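Local coordinates for tail spike protein (Acinetobacter phage vB_AbaP_AS12, PDB 6EU4), which forms a trimeric phage tailspike that probably binds and degrades surface polysaccharide of the Acinetobacter host, at residues Cys117-Val131 / Thr138-Thr152. Residues are numbered along the deposited sequence; the frame is centred on the assembly and turned at random. Where two conformers were deposited one is given.
Sequences CKVRLNGLYHTSVPV and TIEGTGELDCGFIKT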
loop_
_atom_site.group_PDB
_atom_site.type_symbol
_atom_site.label_atom_id
_atom_site.label_comp_id
_atom_site.label_asym_id
_atom_site.label_seq_id
_atom_site.Cartn_x
_atom_site.Cartn_y
_atom_site.Cartn_z
ATOM N N CYS A 117 15.733 10.290 33.011
ATOM C CA CYS A 117 14.712 9.334 33.422
ATOM C C CYS A 117 13.629 9.218 32.356
ATOM O O CYS A 117 13.394 10.138 31.571
ATOM C CB CYS A 117 14.061 9.760 34.739
ATOM S SG CYS A 117 15.234 10.121 36.067
ATOM N N LYS A 118 12.950 8.070 32.353
ATOM C CA LYS A 118 11.629 8.002 31.746
ATOM C C LYS A 118 10.710 8.949 32.505
ATOM O O LYS A 118 10.736 9.001 33.735
ATOM C CB LYS A 118 11.088 6.569 31.803
ATOM C CG LYS A 118 9.687 6.425 31.226
ATOM C CD LYS A 118 9.198 4.973 31.226
ATOM C CE LYS A 118 7.812 4.886 30.610
ATOM N NZ LYS A 118 7.337 3.471 30.569
ATOM N N VAL A 119 9.916 9.717 31.772
ATOM C CA VAL A 119 9.038 10.731 32.353
ATOM C C VAL A 119 7.601 10.270 32.190
ATOM O O VAL A 119 7.140 10.066 31.061
ATOM C CB VAL A 119 9.229 12.097 31.690
ATOM C CG1 VAL A 119 8.229 13.093 32.257
ATOM C CG2 VAL A 119 10.633 12.599 31.925
ATOM N N ARG A 120 6.890 10.152 33.310
ATOM C CA ARG A 120 5.469 9.849 33.315
ATOM C C ARG A 120 4.657 11.118 33.551
ATOM O O ARG A 120 4.933 11.884 34.484
ATOM C CB ARG A 120 5.149 8.812 34.389
ATOM C CG ARG A 120 5.624 7.404 34.018
ATOM C CD ARG A 120 4.653 6.695 33.051
ATOM N NE ARG A 120 3.483 6.238 33.803
ATOM C CZ ARG A 120 2.281 6.802 33.767
ATOM N NH1 ARG A 120 2.026 7.843 32.965
ATOM N NH2 ARG A 120 1.315 6.313 34.544
ATOM N N LEU A 121 3.653 11.332 32.713
ATOM C CA LEU A 121 2.728 12.451 32.858
ATOM C C LEU A 121 1.416 11.940 33.440
ATOM O O LEU A 121 0.802 11.022 32.890
ATOM C CB LEU A 121 2.495 13.128 31.507
ATOM C CG LEU A 121 3.769 13.631 30.810
ATOM C CD1 LEU A 121 3.437 14.319 29.479
ATOM C CD2 LEU A 121 4.604 14.556 31.701
ATOM N N ASN A 122 0.978 12.546 34.545
ATOM C CA ASN A 122 -0.117 12.001 35.340
ATOM C C ASN A 122 -1.310 12.937 35.457
ATOM O O ASN A 122 -2.208 12.692 36.271
ATOM C CB ASN A 122 0.416 11.653 36.718
ATOM C CG ASN A 122 1.620 10.766 36.637
ATOM O OD1 ASN A 122 1.646 9.823 35.836
ATOM N ND2 ASN A 122 2.638 11.070 37.431
ATOM N N GLY A 123 -1.340 13.991 34.662
ATOM C CA GLY A 123 -2.438 14.933 34.670
ATOM C C GLY A 123 -2.042 16.092 33.785
ATOM O O GLY A 123 -1.132 15.962 32.968
ATOM N N LEU A 124 -2.723 17.219 33.958
ATOM C CA LEU A 124 -2.426 18.416 33.185
ATOM C C LEU A 124 -1.486 19.311 33.978
ATOM O O LEU A 124 -1.719 19.596 35.165
ATOM C CB LEU A 124 -3.688 19.183 32.832
ATOM C CG LEU A 124 -4.666 18.391 31.970
ATOM C CD1 LEU A 124 -6.000 19.145 31.872
ATOM C CD2 LEU A 124 -4.059 18.082 30.595
ATOM N N TYR A 125 -0.433 19.746 33.315
ATOM C CA TYR A 125 0.535 20.668 33.886
ATOM C C TYR A 125 0.482 21.955 33.078
ATOM O O TYR A 125 0.449 21.911 31.845
ATOM C CB TYR A 125 1.932 20.083 33.835
ATOM C CG TYR A 125 2.057 18.691 34.394
ATOM C CD1 TYR A 125 2.312 18.472 35.742
ATOM C CD2 TYR A 125 1.920 17.588 33.566
ATOM C CE1 TYR A 125 2.443 17.177 36.250
ATOM C CE2 TYR A 125 2.052 16.293 34.056
ATOM C CZ TYR A 125 2.311 16.090 35.380
ATOM O OH TYR A 125 2.424 14.800 35.843
ATOM N N HIS A 126 0.466 23.096 33.766
ATOM C CA HIS A 126 0.402 24.398 33.110
ATOM C C HIS A 126 1.789 25.026 33.050
ATOM O O HIS A 126 2.576 24.908 33.988
ATOM C CB HIS A 126 -0.574 25.322 33.841
ATOM C CG HIS A 126 -1.990 24.884 33.692
ATOM N ND1 HIS A 126 -2.487 23.764 34.327
ATOM C CD2 HIS A 126 -3.003 25.383 32.947
ATOM C CE1 HIS A 126 -3.755 23.606 33.988
ATOM N NE2 HIS A 126 -4.092 24.576 33.154
ATOM N N THR A 127 2.090 25.669 31.923
ATOM C CA THR A 127 3.426 26.189 31.665
ATOM C C THR A 127 3.346 27.597 31.105
ATOM O O THR A 127 2.475 27.902 30.290
ATOM C CB THR A 127 4.164 25.314 30.667
ATOM O OG1 THR A 127 3.369 25.210 29.472
ATOM C CG2 THR A 127 4.421 23.944 31.263
ATOM N N SER A 128 4.277 28.453 31.525
ATOM C CA SER A 128 4.343 29.817 31.015
ATOM C C SER A 128 5.398 29.994 29.929
ATOM O O SER A 128 5.450 31.064 29.304
ATOM C CB SER A 128 4.634 30.794 32.143
ATOM O OG SER A 128 5.991 30.679 32.539
ATOM N N VAL A 129 6.242 28.990 29.711
ATOM C CA VAL A 129 7.239 29.006 28.645
ATOM C C VAL A 129 7.199 27.652 27.951
ATOM O O VAL A 129 6.614 26.687 28.470
ATOM C CB VAL A 129 8.653 29.316 29.194
ATOM C CG1 VAL A 129 8.724 30.757 29.726
ATOM C CG2 VAL A 129 9.043 28.336 30.280
ATOM N N PRO A 130 7.798 27.542 26.769
ATOM C CA PRO A 130 7.936 26.218 26.158
ATOM C C PRO A 130 8.828 25.339 27.021
ATOM O O PRO A 130 9.674 25.828 27.778
ATOM C CB PRO A 130 8.592 26.511 24.796
ATOM C CG PRO A 130 8.465 28.013 24.610
ATOM C CD PRO A 130 8.499 28.572 25.982
ATOM N N VAL A 131 8.663 24.024 26.870
ATOM C CA VAL A 131 9.568 23.048 27.466
ATOM C C VAL A 131 10.200 22.266 26.331
ATOM O O VAL A 131 9.555 22.024 25.306
ATOM C CB VAL A 131 8.859 22.117 28.469
ATOM C CG1 VAL A 131 8.329 22.957 29.653
ATOM C CG2 VAL A 131 7.713 21.327 27.820
ATOM N N THR A 138 12.092 9.346 26.712
ATOM C CA THR A 138 10.804 8.662 26.690
ATOM C C THR A 138 9.875 9.406 27.640
ATOM O O THR A 138 10.213 9.606 28.815
ATOM C CB THR A 138 10.947 7.183 27.069
ATOM O OG1 THR A 138 11.694 6.506 26.046
ATOM C CG2 THR A 138 9.579 6.507 27.189
ATOM N N ILE A 139 8.718 9.825 27.114
ATOM C CA ILE A 139 7.690 10.548 27.857
ATOM C C ILE A 139 6.381 9.810 27.618
ATOM O O ILE A 139 5.996 9.600 26.463
ATOM C CB ILE A 139 7.559 12.011 27.396
ATOM C CG1 ILE A 139 8.909 12.724 27.403
ATOM C CG2 ILE A 139 6.534 12.738 28.258
ATOM C CD1 ILE A 139 8.881 14.085 26.732
ATOM N N GLU A 140 5.709 9.396 28.695
ATOM C CA GLU A 140 4.520 8.556 28.596
ATOM C C GLU A 140 3.423 9.104 29.504
ATOM O O GLU A 140 3.596 9.156 30.727
ATOM C CB GLU A 140 4.842 7.102 28.977
ATOM C CG GLU A 140 3.628 6.150 28.944
ATOM C CD GLU A 140 3.940 4.761 29.499
ATOM O OE1 GLU A 140 5.129 4.397 29.577
ATOM O OE2 GLU A 140 2.988 4.026 29.842
ATOM N N GLY A 141 2.295 9.504 28.909
ATOM C CA GLY A 141 1.070 9.719 29.643
ATOM C C GLY A 141 0.136 8.528 29.456
ATOM O O GLY A 141 0.443 7.573 28.749
ATOM N N THR A 142 -1.035 8.592 30.107
ATOM C CA THR A 142 -2.020 7.520 29.944
ATOM C C THR A 142 -3.101 7.842 28.924
ATOM O O THR A 142 -3.969 6.993 28.667
ATOM C CB THR A 142 -2.688 7.170 31.277
ATOM O OG1 THR A 142 -3.339 8.327 31.818
ATOM C CG2 THR A 142 -1.685 6.602 32.268
ATOM N N GLY A 143 -3.063 9.017 28.317
ATOM C CA GLY A 143 -4.031 9.365 27.307
ATOM C C GLY A 143 -4.147 10.867 27.149
ATOM O O GLY A 143 -3.797 11.650 28.046
ATOM N N GLU A 144 -4.677 11.256 25.986
ATOM C CA GLU A 144 -4.661 12.630 25.505
ATOM C C GLU A 144 -5.757 13.505 26.105
ATOM O O GLU A 144 -5.710 14.723 25.934
ATOM C CB GLU A 144 -4.782 12.634 23.980
ATOM C CG GLU A 144 -3.734 11.772 23.253
ATOM C CD GLU A 144 -4.250 10.367 22.862
ATOM O OE1 GLU A 144 -4.710 9.618 23.763
ATOM O OE2 GLU A 144 -4.185 10.033 21.645
ATOM N N LEU A 145 -6.734 12.939 26.806
ATOM C CA LEU A 145 -7.747 13.781 27.442
ATOM C C LEU A 145 -7.245 14.390 28.736
ATOM O O LEU A 145 -7.619 15.519 29.076
ATOM C CB LEU A 145 -9.008 12.976 27.753
ATOM C CG LEU A 145 -9.779 12.421 26.566
ATOM C CD1 LEU A 145 -10.982 11.634 27.090
ATOM C CD2 LEU A 145 -10.216 13.536 25.616
ATOM N N ASP A 146 -6.426 13.654 29.482
ATOM C CA ASP A 146 -6.145 13.987 30.867
ATOM C C ASP A 146 -4.685 14.253 31.171
ATOM O O ASP A 146 -4.386 14.714 32.282
ATOM C CB ASP A 146 -6.638 12.864 31.782
ATOM C CG ASP A 146 -8.149 12.682 31.703
ATOM O OD1 ASP A 146 -8.876 13.682 31.479
ATOM O OD2 ASP A 146 -8.602 11.546 31.867
ATOM N N CYS A 147 -3.781 13.997 30.228
ATOM C CA CYS A 147 -2.341 14.107 30.444
ATOM C C CYS A 147 -1.750 15.094 29.450
ATOM O O CYS A 147 -2.025 15.003 28.254
ATOM C CB CYS A 147 -1.642 12.752 30.269
ATOM S SG CYS A 147 -2.274 11.480 31.371
ATOM N N GLY A 148 -0.913 16.007 29.925
ATOM C CA GLY A 148 -0.231 16.864 28.984
ATOM C C GLY A 148 0.039 18.236 29.553
ATOM O O GLY A 148 -0.008 18.447 30.762
ATOM N N PHE A 149 0.349 19.145 28.629
ATOM C CA PHE A 149 0.857 20.472 28.954
ATOM C C PHE A 149 -0.089 21.514 28.386
ATOM O O PHE A 149 -0.452 21.440 27.206
ATOM C CB PHE A 149 2.256 20.704 28.372
ATOM C CG PHE A 149 3.286 19.713 28.831
ATOM C CD1 PHE A 149 3.317 19.266 30.142
ATOM C CD2 PHE A 149 4.230 19.224 27.946
ATOM C CE1 PHE A 149 4.276 18.335 30.566
ATOM C CE2 PHE A 149 5.184 18.280 28.363
ATOM C CZ PHE A 149 5.196 17.841 29.684
ATOM N N ILE A 150 -0.445 22.493 29.217
ATOM C CA ILE A 150 -1.284 23.617 28.829
ATOM C C ILE A 150 -0.430 24.874 28.931
ATOM O O ILE A 150 -0.024 25.269 30.030
ATOM C CB ILE A 150 -2.525 23.728 29.720
ATOM C CG1 ILE A 150 -3.229 22.367 29.825
ATOM C CG2 ILE A 150 -3.459 24.802 29.186
ATOM C CD1 ILE A 150 -3.776 21.857 28.516
ATOM N N LYS A 151 -0.165 25.508 27.797
ATOM C CA LYS A 151 0.649 26.710 27.778
ATOM C C LYS A 151 -0.244 27.939 27.892
ATOM O O LYS A 151 -1.223 28.067 27.151
ATOM C CB LYS A 151 1.467 26.765 26.492
ATOM C CG LYS A 151 2.346 27.994 26.454
ATOM C CD LYS A 151 3.675 27.697 25.846
ATOM C CE LYS A 151 4.602 28.884 25.950
ATOM N NZ LYS A 151 4.411 29.789 24.828
ATOM N N THR A 152 0.114 28.853 28.800
ATOM C CA THR A 152 -0.753 29.959 29.193
ATOM C C THR A 152 -0.307 31.313 28.662
ATOM O O THR A 152 -0.946 32.332 28.972
ATOM C CB THR A 152 -0.828 30.052 30.719
ATOM O OG1 THR A 152 0.462 30.397 31.232
ATOM C CG2 THR A 152 -1.272 28.721 31.322
HETATM O O HOH W 1 13.827 9.284 29.018
#
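Lys118 meets Glu140, Leu121 meets Phe149 and His126 meets Ile150 where two successive coils stack in the parallel beta-helix characteristic of many phage tailspikes. Strand 118-121 pairs in parallel with 138-141, then the chain turns and 124-127 pairs with 148-151; residues 142-147 form a loop at the corner of the second coil.

Lys118 runs fully extended, and its NZ forms a salt bridge with Glu140 OE1 at 2.6 Å. Glu140 is stretched out too, CG anti to the backbone N (chi1 178°). Its other oxygen, OE2, pairs with Lys118 of the second subunit, while NZ of Lys118 reaches Glu140 of the third subunit, consistent with a ring of charges tying the trimer together. Arg120 lies alongside Glu140 but bends at chi2 and chi3, which carries its NH1 back to the main chain: Arg120 NH1 bonds Glu140 O at 3.0 Å, with the oxygen in the guanidinium plane. The Leu121 backbone N grips the same oxygen from the opposite face of the carbonyl.

Inside the coil, Leu121 crosses Phe149 at about a right angle. Leu121 CD1 sits 3.7 Å from Ile139 CG2, while Leu121 CD2 touches Phe149 CZ. Tyr125 CD2 packs at the edge of the Phe149 ring, 3.9 Å from Phe149 CE1, and Val131 CG2 approaches Phe149 CE2. Met177 and Leu198 of later strands also touch this phenylalanine. Across the corner, Tyr125 OH accepts a hydrogen bond from the backbone N of Asn122 (3.0 Å), and it also bonds Glu92.

On the other side of strands 124-127 and 148-151, His126 and Ile150 point the same way. Ile150 CB makes a CH-pi contact over one face of the His126 imidazole, 4.0 Å from its centroid, while Thr152 CG2 meets the ring edge at His126 CD2.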